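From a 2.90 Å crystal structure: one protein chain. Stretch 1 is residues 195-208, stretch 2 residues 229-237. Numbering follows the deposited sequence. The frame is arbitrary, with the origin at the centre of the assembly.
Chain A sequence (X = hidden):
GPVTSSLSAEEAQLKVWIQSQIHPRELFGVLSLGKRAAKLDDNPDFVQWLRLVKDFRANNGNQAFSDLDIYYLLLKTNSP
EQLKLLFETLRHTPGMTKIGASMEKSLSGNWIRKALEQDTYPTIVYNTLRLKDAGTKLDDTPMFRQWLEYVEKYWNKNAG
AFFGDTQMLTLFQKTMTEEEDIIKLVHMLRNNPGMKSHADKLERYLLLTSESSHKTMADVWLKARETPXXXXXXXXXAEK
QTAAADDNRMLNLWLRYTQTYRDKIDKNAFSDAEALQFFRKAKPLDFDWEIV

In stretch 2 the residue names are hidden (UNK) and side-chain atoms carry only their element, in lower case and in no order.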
ATOM      1  N   MET A 195     -13.087  -2.841   7.619  1.00106.61           N
ATOM      2  CA  MET A 195     -13.002  -2.150   6.326  1.00101.17           C
ATOM      3  C   MET A 195     -13.911  -2.779   5.264  1.00 98.02           C
ATOM      4  O   MET A 195     -14.443  -2.062   4.423  1.00101.40           O
ATOM      5  CB  MET A 195     -11.555  -2.092   5.824  1.00 99.44           C
ATOM      6  CG  MET A 195     -10.714  -1.043   6.526  1.00 98.82           C
ATOM      7  SD  MET A 195     -11.280   0.621   6.132  1.00103.20           S
ATOM      8  CE  MET A 195     -10.319   1.594   7.286  1.00102.74           C
ATOM      9  N   LYS A 196     -14.089  -4.100   5.316  1.00 95.67           N
ATOM     10  CA  LYS A 196     -14.981  -4.852   4.401  1.00 96.98           C
ATOM     11  C   LYS A 196     -16.265  -4.107   3.998  1.00100.07           C
ATOM     12  O   LYS A 196     -16.651  -4.123   2.832  1.00102.71           O
ATOM     13  CB  LYS A 196     -15.347  -6.201   5.034  1.00 98.52           C
ATOM     14  CG  LYS A 196     -15.906  -7.248   4.081  1.00100.40           C
ATOM     15  CD  LYS A 196     -15.839  -8.631   4.726  1.00105.87           C
ATOM     16  CE  LYS A 196     -16.190  -9.751   3.762  1.00108.64           C
ATOM     17  NZ  LYS A 196     -17.657  -9.863   3.544  1.00112.34           N
ATOM     18  N   SER A 197     -16.910  -3.466   4.972  1.00104.38           N
ATOM     19  CA  SER A 197     -18.076  -2.594   4.732  1.00102.11           C
ATOM     20  C   SER A 197     -17.796  -1.514   3.680  1.00100.47           C
ATOM     21  O   SER A 197     -18.495  -1.415   2.668  1.00 98.73           O
ATOM     22  CB  SER A 197     -18.515  -1.926   6.050  1.00101.12           C
ATOM     23  OG  SER A 197     -19.248  -0.729   5.827  1.00 98.15           O
ATOM     24  N   HIS A 198     -16.759  -0.725   3.936  1.00 98.00           N
ATOM     25  CA  HIS A 198     -16.445   0.453   3.126  1.00 99.07           C
ATOM     26  C   HIS A 198     -15.802   0.066   1.788  1.00 94.82           C
ATOM     27  O   HIS A 198     -15.996   0.752   0.786  1.00 92.56           O
ATOM     28  CB  HIS A 198     -15.514   1.407   3.888  1.00102.68           C
ATOM     29  CG  HIS A 198     -16.013   1.791   5.250  1.00105.44           C
ATOM     30  ND1 HIS A 198     -16.802   2.898   5.475  1.00109.09           N
ATOM     31  CD2 HIS A 198     -15.825   1.213   6.459  1.00104.21           C
ATOM     32  CE1 HIS A 198     -17.080   2.985   6.762  1.00108.78           C
ATOM     33  NE2 HIS A 198     -16.500   1.974   7.381  1.00108.76           N
ATOM     34  N   ALA A 199     -15.033  -1.023   1.784  1.00 87.97           N
ATOM     35  CA  ALA A 199     -14.419  -1.537   0.563  1.00 85.68           C
ATOM     36  C   ALA A 199     -15.482  -1.938  -0.446  1.00 85.39           C
ATOM     37  O   ALA A 199     -15.436  -1.510  -1.597  1.00 85.25           O
ATOM     38  CB  ALA A 199     -13.523  -2.726   0.875  1.00 86.16           C
ATOM     39  N   ASP A 200     -16.440  -2.749   0.001  1.00 87.59           N
ATOM     40  CA  ASP A 200     -17.570  -3.178  -0.837  1.00 87.88           C
ATOM     41  C   ASP A 200     -18.328  -1.989  -1.430  1.00 84.29           C
ATOM     42  O   ASP A 200     -18.775  -2.044  -2.571  1.00 84.20           O
ATOM     43  CB  ASP A 200     -18.538  -4.083  -0.047  1.00 90.13           C
ATOM     44  CG  ASP A 200     -17.997  -5.508   0.167  1.00 95.22           C
ATOM     45  OD1 ASP A 200     -16.828  -5.796  -0.192  1.00 98.61           O
ATOM     46  OD2 ASP A 200     -18.754  -6.354   0.701  1.00 95.45           O
ATOM     47  N   LYS A 201     -18.450  -0.919  -0.655  1.00 84.39           N
ATOM     48  CA  LYS A 201     -19.063   0.320  -1.127  1.00 85.08           C
ATOM     49  C   LYS A 201     -18.233   0.948  -2.248  1.00 84.28           C
ATOM     50  O   LYS A 201     -18.780   1.348  -3.270  1.00 86.99           O
ATOM     51  CB  LYS A 201     -19.233   1.300   0.038  1.00 86.72           C
ATOM     52  CG  LYS A 201     -20.126   2.488  -0.257  1.00 88.60           C
ATOM     53  CD  LYS A 201     -20.877   2.943   0.990  1.00 94.29           C
ATOM     54  CE  LYS A 201     -22.104   2.080   1.255  1.00 96.56           C
ATOM     55  NZ  LYS A 201     -22.943   2.607   2.365  1.00100.62           N
ATOM     56  N   LEU A 202     -16.917   1.012  -2.058  1.00 85.85           N
ATOM     57  CA  LEU A 202     -16.009   1.518  -3.095  1.00 85.08           C
ATOM     58  C   LEU A 202     -16.025   0.665  -4.368  1.00 86.30           C
ATOM     59  O   LEU A 202     -15.976   1.213  -5.470  1.00 90.58           O
ATOM     60  CB  LEU A 202     -14.573   1.637  -2.572  1.00 84.93           C
ATOM     61  CG  LEU A 202     -14.305   2.715  -1.517  1.00 87.64           C
ATOM     62  CD1 LEU A 202     -12.840   2.689  -1.103  1.00 88.73           C
ATOM     63  CD2 LEU A 202     -14.695   4.100  -2.013  1.00 88.41           C
ATOM     64  N   GLU A 203     -16.098  -0.658  -4.222  1.00 83.22           N
ATOM     65  CA  GLU A 203     -16.245  -1.542  -5.385  1.00 82.83           C
ATOM     66  C   GLU A 203     -17.474  -1.159  -6.212  1.00 83.15           C
ATOM     67  O   GLU A 203     -17.387  -1.058  -7.433  1.00 87.18           O
ATOM     68  CB  GLU A 203     -16.310  -3.026  -4.981  1.00 82.14           C
ATOM     69  CG  GLU A 203     -14.988  -3.575  -4.452  1.00 83.13           C
ATOM     70  CD  GLU A 203     -14.820  -5.088  -4.585  1.00 84.61           C
ATOM     71  OE1 GLU A 203     -15.761  -5.801  -5.002  1.00 85.20           O
ATOM     72  OE2 GLU A 203     -13.713  -5.576  -4.262  1.00 81.64           O
ATOM     73  N   ARG A 204     -18.600  -0.917  -5.547  1.00 83.58           N
ATOM     74  CA  ARG A 204     -19.815  -0.478  -6.234  1.00 84.86           C
ATOM     75  C   ARG A 204     -19.630   0.895  -6.888  1.00 84.79           C
ATOM     76  O   ARG A 204     -19.970   1.070  -8.056  1.00 89.87           O
ATOM     77  CB  ARG A 204     -21.016  -0.469  -5.283  1.00 86.75           C
ATOM     78  CG  ARG A 204     -21.422  -1.859  -4.808  1.00 90.63           C
ATOM     79  CD  ARG A 204     -22.838  -1.894  -4.246  1.00 94.36           C
ATOM     80  NE  ARG A 204     -23.024  -0.990  -3.108  1.00 97.69           N
ATOM     81  CZ  ARG A 204     -22.598  -1.211  -1.859  1.00100.03           C
ATOM     82  NH1 ARG A 204     -21.938  -2.324  -1.525  1.00 96.55           N
ATOM     83  NH2 ARG A 204     -22.845  -0.299  -0.920  1.00103.79           N
ATOM     84  N   TYR A 205     -19.063   1.846  -6.149  1.00 84.10           N
ATOM     85  CA  TYR A 205     -18.818   3.203  -6.664  1.00 83.01           C
ATOM     86  C   TYR A 205     -17.985   3.223  -7.949  1.00 85.08           C
ATOM     87  O   TYR A 205     -18.272   4.006  -8.854  1.00 89.25           O
ATOM     88  CB  TYR A 205     -18.143   4.065  -5.595  1.00 80.43           C
ATOM     89  CG  TYR A 205     -17.888   5.496  -6.015  1.00 79.54           C
ATOM     90  CD1 TYR A 205     -18.940   6.389  -6.192  1.00 78.62           C
ATOM     91  CD2 TYR A 205     -16.588   5.962  -6.222  1.00 84.01           C
ATOM     92  CE1 TYR A 205     -18.704   7.705  -6.573  1.00 81.09           C
ATOM     93  CE2 TYR A 205     -16.341   7.274  -6.602  1.00 82.61           C
ATOM     94  CZ  TYR A 205     -17.400   8.141  -6.776  1.00 82.29           C
ATOM     95  OH  TYR A 205     -17.154   9.438  -7.151  1.00 84.53           O
ATOM     96  N   LEU A 206     -16.966   2.367  -8.024  1.00 85.48           N
ATOM     97  CA  LEU A 206     -16.153   2.229  -9.239  1.00 85.60           C
ATOM     98  C   LEU A 206     -16.970   1.651 -10.394  1.00 86.61           C
ATOM     99  O   LEU A 206     -16.945   2.184 -11.505  1.00 92.59           O
ATOM    100  CB  LEU A 206     -14.914   1.359  -8.984  1.00 86.66           C
ATOM    101  CG  LEU A 206     -13.816   1.940  -8.077  1.00 86.68           C
ATOM    102  CD1 LEU A 206     -12.815   0.861  -7.686  1.00 88.63           C
ATOM    103  CD2 LEU A 206     -13.096   3.109  -8.733  1.00 83.52           C
ATOM    104  N   LEU A 207     -17.711   0.580 -10.120  1.00 84.67           N
ATOM    105  CA  LEU A 207     -18.556  -0.064 -11.132  1.00 85.18           C
ATOM    106  C   LEU A 207     -19.655   0.837 -11.708  1.00 85.57           C
ATOM    107  O   LEU A 207     -20.072   0.640 -12.848  1.00 94.09           O
ATOM    108  CB  LEU A 207     -19.184  -1.346 -10.573  1.00 85.48           C
ATOM    109  CG  LEU A 207     -18.199  -2.491 -10.318  1.00 85.44           C
ATOM    110  CD1 LEU A 207     -18.827  -3.562  -9.439  1.00 86.75           C
ATOM    111  CD2 LEU A 207     -17.688  -3.092 -11.620  1.00 84.10           C
ATOM    112  N   LEU A 208     -20.120   1.807 -10.927  1.00 84.29           N
ATOM    113  CA  LEU A 208     -21.141   2.751 -11.383  1.00 85.30           C
ATOM    114  C   LEU A 208     -20.560   4.028 -12.009  1.00 84.57           C
ATOM    115  O   LEU A 208     -21.319   4.840 -12.532  1.00 88.59           O
ATOM    116  CB  LEU A 208     -22.080   3.111 -10.223  1.00 88.19           C
ATOM    117  CG  LEU A 208     -22.841   1.943  -9.567  1.00 91.62           C
ATOM    118  CD1 LEU A 208     -23.481   2.368  -8.251  1.00 91.68           C
ATOM    119  CD2 LEU A 208     -23.892   1.352 -10.499  1.00 93.26           C
ATOM    120  N   UNK A 229     -22.428 -16.106  -5.048  1.00 93.58           N
ATOM    121  CA  UNK A 229     -23.162 -15.667  -3.861  1.00 95.43           C
ATOM    122  C   UNK A 229     -22.465 -14.498  -3.162  1.00 92.78           C
ATOM    123  O   UNK A 229     -23.125 -13.540  -2.754  1.00 88.27           O
ATOM    124  c   UNK A 229     -23.745 -19.059  -4.095  1.00103.66           C
ATOM    125  o   UNK A 229     -24.435 -20.090  -4.254  1.00108.33           O
ATOM    126  c   UNK A 229     -23.375 -16.827  -2.875  1.00 99.94           C
ATOM    127  c   UNK A 229     -24.371 -17.893  -3.339  1.00101.09           C
ATOM    128  o   UNK A 229     -22.580 -18.960  -4.542  1.00103.42           O
ATOM    129  N   UNK A 230     -21.141 -14.572  -3.036  1.00 92.55           N
ATOM    130  CA  UNK A 230     -20.376 -13.477  -2.432  1.00 95.31           C
ATOM    131  C   UNK A 230     -20.505 -12.195  -3.268  1.00 93.43           C
ATOM    132  O   UNK A 230     -20.788 -11.132  -2.718  1.00 89.82           O
ATOM    133  c   UNK A 230     -18.902 -13.868  -2.226  1.00 97.12           C
ATOM    134  c   UNK A 230     -18.358 -12.836   0.061  1.00104.13           C
ATOM    135  c   UNK A 230     -18.058 -12.866  -1.433  1.00101.84           C
ATOM    136  o   UNK A 230     -17.472 -13.228   0.849  1.00107.19           O
ATOM    137  o   UNK A 230     -19.461 -12.401   0.460  1.00106.44           O
ATOM    138  N   UNK A 231     -20.350 -12.310  -4.589  1.00 90.57           N
ATOM    139  CA  UNK A 231     -20.434 -11.146  -5.484  1.00 87.34           C
ATOM    140  C   UNK A 231     -21.835 -10.522  -5.438  1.00 88.17           C
ATOM    141  O   UNK A 231     -21.969  -9.297  -5.358  1.00 84.32           O
ATOM    142  c   UNK A 231     -18.589 -11.960  -7.002  1.00 86.33           C
ATOM    143  c   UNK A 231     -20.231 -10.296  -7.865  1.00 88.15           C
ATOM    144  c   UNK A 231     -20.039 -11.497  -6.939  1.00 86.80           C
ATOM    145  N   UNK A 232     -22.864 -11.369  -5.480  1.00 89.17           N
ATOM    146  CA  UNK A 232     -24.259 -10.943  -5.270  1.00 91.63           C
ATOM    147  C   UNK A 232     -24.408 -10.122  -3.982  1.00 92.14           C
ATOM    148  O   UNK A 232     -25.175  -9.157  -3.944  1.00 90.26           O
ATOM    149  c   UNK A 232     -27.312 -11.482  -4.040  1.00 95.07           C
ATOM    150  c   UNK A 232     -28.670 -11.191  -4.044  1.00 97.50           C
ATOM    151  c   UNK A 232     -25.183 -12.170  -5.213  1.00 92.74           C
ATOM    152  c   UNK A 232     -28.750 -11.633  -6.400  1.00 97.80           C
ATOM    153  c   UNK A 232     -29.391 -11.268  -5.226  1.00 96.98           C
ATOM    154  c   UNK A 232     -27.392 -11.922  -6.391  1.00 96.25           C
ATOM    155  c   UNK A 232     -26.653 -11.841  -5.216  1.00 94.15           C
ATOM    156  N   UNK A 233     -23.682 -10.529  -2.940  1.00 94.90           N
ATOM    157  CA  UNK A 233     -23.654  -9.825  -1.653  1.00 97.51           C
ATOM    158  C   UNK A 233     -22.914  -8.484  -1.727  1.00 93.63           C
ATOM    159  O   UNK A 233     -23.382  -7.501  -1.160  1.00 92.71           O
ATOM    160  n   UNK A 233     -24.050 -15.033   0.516  1.00115.11           N
ATOM    161  c   UNK A 233     -23.303 -13.995   0.891  1.00114.80           C
ATOM    162  c   UNK A 233     -23.263 -11.641   1.779  1.00114.99           C
ATOM    163  c   UNK A 233     -23.570 -10.474   0.844  1.00110.81           C
ATOM    164  c   UNK A 233     -23.035 -10.716  -0.563  1.00104.45           C
ATOM    165  n   UNK A 233     -23.911 -12.886   1.335  1.00116.31           N
ATOM    166  n   UNK A 233     -21.974 -14.105   0.822  1.00113.45           N
ATOM    167  N   UNK A 234     -21.773  -8.446  -2.422  1.00 92.56           N
ATOM    168  CA  UNK A 234     -21.002  -7.200  -2.613  1.00 87.91           C
ATOM    169  C   UNK A 234     -21.844  -6.162  -3.347  1.00 86.78           C
ATOM    170  O   UNK A 234     -21.889  -4.997  -2.952  1.00 87.09           O
ATOM    171  c   UNK A 234     -19.695  -7.427  -3.417  1.00 88.82           C
ATOM    172  c   UNK A 234     -19.021  -6.096  -3.758  1.00 89.40           C
ATOM    173  c   UNK A 234     -17.555  -8.845  -3.468  1.00 92.04           C
ATOM    174  c   UNK A 234     -18.705  -8.303  -2.634  1.00 91.94           C
ATOM    175  N   UNK A 235     -22.506  -6.602  -4.413  1.00 88.33           N
ATOM    176  CA  UNK A 235     -23.331  -5.723  -5.248  1.00 89.52           C
ATOM    177  C   UNK A 235     -24.654  -5.326  -4.587  1.00 91.60           C
ATOM    178  O   UNK A 235     -25.307  -4.383  -5.040  1.00 88.90           O
ATOM    179  c   UNK A 235     -23.604  -6.389  -6.602  1.00 88.83           C
ATOM    180  c   UNK A 235     -22.355  -6.710  -7.432  1.00 89.20           C
ATOM    181  c   UNK A 235     -22.687  -7.674  -8.561  1.00 89.61           C
ATOM    182  c   UNK A 235     -21.713  -5.434  -7.959  1.00 88.53           C
ATOM    183  N   UNK A 236     -25.041  -6.051  -3.533  1.00 95.17           N
ATOM    184  CA  UNK A 236     -26.246  -5.773  -2.749  1.00 97.40           C
ATOM    185  C   UNK A 236     -27.483  -5.782  -3.646  1.00 97.64           C
ATOM    186  O   UNK A 236     -28.289  -4.851  -3.649  1.00 99.67           O
ATOM    187  n   UNK A 236     -24.353  -1.320   1.931  1.00118.58           N
ATOM    188  n   UNK A 236     -26.576  -1.358   2.495  1.00123.68           N
ATOM    189  c   UNK A 236     -25.265  -4.721  -0.643  1.00102.32           C
ATOM    190  n   UNK A 236     -25.796  -2.840   0.910  1.00112.40           N
ATOM    191  c   UNK A 236     -24.785  -3.457   0.050  1.00107.32           C
ATOM    192  c   UNK A 236     -25.569  -1.842   1.772  1.00117.99           C
ATOM    193  c   UNK A 236     -26.085  -4.484  -1.910  1.00 98.77           C
ATOM    194  N   UNK A 237     -27.600  -6.867  -4.411  1.00 96.90           N
ATOM    195  CA  UNK A 237     -28.703  -7.069  -5.357  1.00 96.80           C
ATOM    196  C   UNK A 237     -29.984  -7.561  -4.678  1.00 97.03           C
ATOM    197  O   UNK A 237     -31.057  -7.527  -5.284  1.00 98.85           O
ATOM    198  c   UNK A 237     -26.628  -8.620  -8.304  1.00 95.02           C
ATOM    199  c   UNK A 237     -28.280  -8.036  -6.472  1.00 96.28           C
ATOM    200  c   UNK A 237     -27.640  -6.333  -8.225  1.00 95.88           C
ATOM    201  c   UNK A 237     -27.164  -7.519  -7.397  1.00 95.75           C
TER

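Position 229 carries three side-chain carbons, the third bonded to two oxygens. This unbranched chain ending in a carboxylate is Glu229; its side chain is out of reach of stretch 1.

Position 230 repeats the pattern: three carbons and two oxygens on the last, hence Glu230. Its CA-to-CB bond points sideways, but the carboxylate comes nearer, with OE1 4.3 Å from NZ of Lys196. The charges are opposite, yet the distance exceeds that of a salt bridge.

Position 231 has one carbon carrying two more, forked at CB: Val231. It points sideways and touches nothing on stretch 1.

At position 232 one carbon leads to a six-carbon ring with no heteroatom, which identifies Phe232, out of reach of the first helix.

Position 233 shows three carbons, a nitrogen, then a carbon bearing two further nitrogens. This guanidinium defines Arg233. Rather than crossing to stretch 1, it turns back along its own helix, where NH1 donates to OE2 of Glu230 at 3.1 Å, a hydrogen bond within a salt bridge.

Position 234 has four carbons, forked at the first, with one arm two carbons long: Ile234. CG2 lies 3.5 Å from OE1 of Glu203 and CG1 3.9 Å from OD2 of Asp200, so the branched chain packs against two acidic side chains. Its 91 Å² of covered area is the largest in either stretch.

Position 235 also has four carbons, but the fork is at the second, giving Leu235. Although CA-to-CB points away, the end of the chain returns, and CD2 meets CD1 of Leu207 at 3.7 Å in an apolar contact.

Position 236 is a second chain of three carbons, a nitrogen and a carbon with two nitrogens: Arg236. Its phi of 57° marks the departure from helical geometry, and CA-to-CB points toward stretch 1. CD lies over one face of the Arg204 guanidinium. NH1 is 3.4 Å from NH2 of Arg204, but both are donors and no hydrogen bond forms.

Position 237 has four carbons forked at the second, Leu237, with no contact.

The helix axes approach to 9.8 Å at 82°, nearly perpendicular; the two stretches together bury 409 Å². The one hydrogen bond between them runs from NH1 of Arg204 to O of Ile234 (3.0 Å, 151°). That carbonyl lies at the edge of the guanidinium, near its plane, where an N-H can point at it. Ile234 and Arg204 carry the largest covered areas; Arg236 and the Leu207-Leu235 contact add to the packing.

Stretch 2 229-237: EEVFRILRL
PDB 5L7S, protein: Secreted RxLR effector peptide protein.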